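3-hydroxy-3-methylglutaryl-CoA lyase (Acinetobacter baumannii, PDB 6NDS) is a zinc-bound, coenzyme A-binding lyase of the HMGL-like family, built on a TIM-barrel fold. Local coordinates at residues Thr183-Thr188 and Thr213-Asn218. Numbering follows the deposited sequence.
With ZN (zinc ion), chain H.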
loop_
_atom_site.group_PDB
_atom_site.type_symbol
_atom_site.label_atom_id
_atom_site.label_comp_id
_atom_site.label_asym_id
_atom_site.label_seq_id
_atom_site.Cartn_x
_atom_site.Cartn_y
_atom_site.Cartn_z
ATOM N N THR A 183 14.798 10.055 -14.507
ATOM C CA THR A 183 13.806 9.685 -13.501
ATOM C C THR A 183 12.416 10.050 -13.995
ATOM O O THR A 183 12.183 11.186 -14.420
ATOM C CB THR A 183 14.069 10.390 -12.171
ATOM O OG1 THR A 183 15.334 9.958 -11.644
ATOM C CG2 THR A 183 12.945 10.097 -11.135
ATOM N N LEU A 184 11.492 9.095 -13.921
ATOM C CA LEU A 184 10.075 9.377 -14.124
ATOM C C LEU A 184 9.411 9.431 -12.760
ATOM O O LEU A 184 9.423 8.435 -12.021
ATOM C CB LEU A 184 9.409 8.315 -14.997
ATOM C CG LEU A 184 10.075 8.094 -16.342
ATOM C CD1 LEU A 184 9.346 6.971 -17.092
ATOM C CD2 LEU A 184 10.085 9.391 -17.157
ATOM N N ALA A 185 8.812 10.572 -12.433
ATOM C CA ALA A 185 8.266 10.787 -11.099
ATOM C C ALA A 185 6.746 10.892 -11.139
ATOM O O ALA A 185 6.191 11.652 -11.942
ATOM C CB ALA A 185 8.879 12.044 -10.472
ATOM N N ASP A 186 6.087 10.157 -10.231
ATOM C CA ASP A 186 4.639 10.246 -9.986
ATOM C C ASP A 186 4.413 11.159 -8.781
ATOM O O ASP A 186 4.191 10.720 -7.648
ATOM C CB ASP A 186 4.064 8.855 -9.747
ATOM C CG ASP A 186 2.571 8.872 -9.572
ATOM O OD1 ASP A 186 1.952 9.889 -9.932
ATOM O OD2 ASP A 186 2.015 7.872 -9.073
ATOM N N THR A 187 4.425 12.462 -9.063
ATOM C CA THR A 187 4.532 13.492 -8.031
ATOM C C THR A 187 3.384 13.459 -7.026
ATOM O O THR A 187 3.601 13.670 -5.825
ATOM C CB THR A 187 4.601 14.851 -8.715
ATOM O OG1 THR A 187 5.636 14.808 -9.698
ATOM C CG2 THR A 187 4.892 15.963 -7.698
ATOM N N THR A 188 2.147 13.243 -7.483
ATOM C CA THR A 188 1.032 13.180 -6.541
ATOM C C THR A 188 0.335 11.825 -6.558
ATOM O O THR A 188 -0.863 11.738 -6.273
ATOM C CB THR A 188 0.013 14.290 -6.788
ATOM O OG1 THR A 188 -0.532 14.160 -8.105
ATOM C CG2 THR A 188 0.663 15.653 -6.620
ATOM N N THR A 213 15.275 5.605 -13.440
ATOM C CA THR A 213 14.737 5.598 -12.081
ATOM C C THR A 213 13.233 5.851 -12.114
ATOM O O THR A 213 12.753 6.715 -12.856
ATOM C CB THR A 213 15.398 6.676 -11.197
ATOM O OG1 THR A 213 16.807 6.421 -11.074
ATOM C CG2 THR A 213 14.779 6.685 -9.777
ATOM N N LEU A 214 12.486 5.104 -11.299
ATOM C CA LEU A 214 11.079 5.383 -11.049
ATOM C C LEU A 214 10.937 5.962 -9.648
ATOM O O LEU A 214 11.498 5.421 -8.687
ATOM C CB LEU A 214 10.216 4.121 -11.166
ATOM C CG LEU A 214 9.732 3.666 -12.546
ATOM C CD1 LEU A 214 9.004 4.794 -13.267
ATOM C CD2 LEU A 214 10.874 3.131 -13.375
ATOM N N HIS A 215 10.162 7.040 -9.533
ATOM C CA HIS A 215 9.989 7.786 -8.281
ATOM C C HIS A 215 8.487 7.878 -7.993
ATOM O O HIS A 215 7.804 8.773 -8.493
ATOM C CB HIS A 215 10.655 9.145 -8.463
ATOM C CG HIS A 215 10.509 10.092 -7.309
ATOM N ND1 HIS A 215 11.586 10.492 -6.545
ATOM C CD2 HIS A 215 9.441 10.795 -6.851
ATOM C CE1 HIS A 215 11.181 11.365 -5.638
ATOM N NE2 HIS A 215 9.882 11.565 -5.798
ATOM N N PHE A 216 7.959 6.942 -7.204
ATOM C CA PHE A 216 6.523 6.883 -6.930
ATOM C C PHE A 216 6.177 7.484 -5.570
ATOM O O PHE A 216 6.867 7.261 -4.573
ATOM C CB PHE A 216 6.015 5.432 -6.978
ATOM C CG PHE A 216 6.074 4.801 -8.337
ATOM C CD1 PHE A 216 5.254 5.252 -9.365
ATOM C CD2 PHE A 216 6.896 3.709 -8.575
ATOM C CE1 PHE A 216 5.293 4.647 -10.629
ATOM C CE2 PHE A 216 6.924 3.089 -9.830
ATOM C CZ PHE A 216 6.125 3.565 -10.858
ATOM N N HIS A 217 5.102 8.256 -5.529
ATOM C CA HIS A 217 4.496 8.621 -4.258
ATOM C C HIS A 217 3.283 7.717 -4.013
ATOM O O HIS A 217 2.733 7.113 -4.943
ATOM C CB HIS A 217 4.123 10.113 -4.246
ATOM C CG HIS A 217 5.311 11.037 -4.145
ATOM N ND1 HIS A 217 5.657 11.677 -2.969
ATOM C CD2 HIS A 217 6.225 11.430 -5.063
ATOM C CE1 HIS A 217 6.730 12.419 -3.169
ATOM N NE2 HIS A 217 7.105 12.277 -4.429
ATOM N N ASN A 218 2.901 7.578 -2.738
ATOM C CA ASN A 218 1.904 6.591 -2.323
ATOM C C ASN A 218 0.535 7.215 -2.034
ATOM O O ASN A 218 -0.258 6.661 -1.254
ATOM C CB ASN A 218 2.401 5.825 -1.097
ATOM C CG ASN A 218 1.589 4.564 -0.833
ATOM O OD1 ASN A 218 1.239 3.830 -1.763
ATOM N ND2 ASN A 218 1.272 4.316 0.434
HETATM ZN ZN ZN H . 8.885 13.376 -5.110
HETATM O O HOH W 1 2.214 5.853 -7.180
HETATM O O HOH W 2 8.008 15.235 -4.282
#
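The His217 ring takes the carbonyl oxygen of Thr187 over one face, 3.5 Å above its plane and offset toward the rim, while Asp186 O sits at its edge, 3.4 Å from CD2. Ala185 CB meets the His215 ring obliquely: His215 CG, anti to the backbone N (chi1 176°), lies 4.1 Å from this CB, and CD2 slightly closer. His215 belongs to strand 212-216 and His217 follows just beyond, at the C-terminal end of the barrel strands. Strands 182-186 and 212-216 are parallel neighbours in the TIM barrel, joined through helix 193-203 in a beta-alpha-beta crossover. The register rests on three backbone bonds of 2.8-2.9 Å: Leu184 N to Thr213 O, His215 N to Leu184 O and Asp186 N to His215 O. A fourth, His217 N to Asp186 O, is weak.

Thr183, Thr213, Ala185 and His215 share one sheet face, where Thr183 CG2 packs 3.6 Å from His215 CB. On the other, Leu184, Leu214 and Phe216 meet helix 193-203, and Asp186 CB lies 3.8 Å from Phe216 CD1, carboxylate and ring planes 86° apart; Met190 N and Ala191 N hold the carboxylate oxygens, and a water links OD2 to His217 O. His215 ND1 is hydrogen-bonded to Asp239 OD2, His217 ND1 to Ser255 O. Asp25 and a water join the zinc site, where His215 NE2, His217 NE2 and that water's oxygen each coordinate the ion at 2.2 Å.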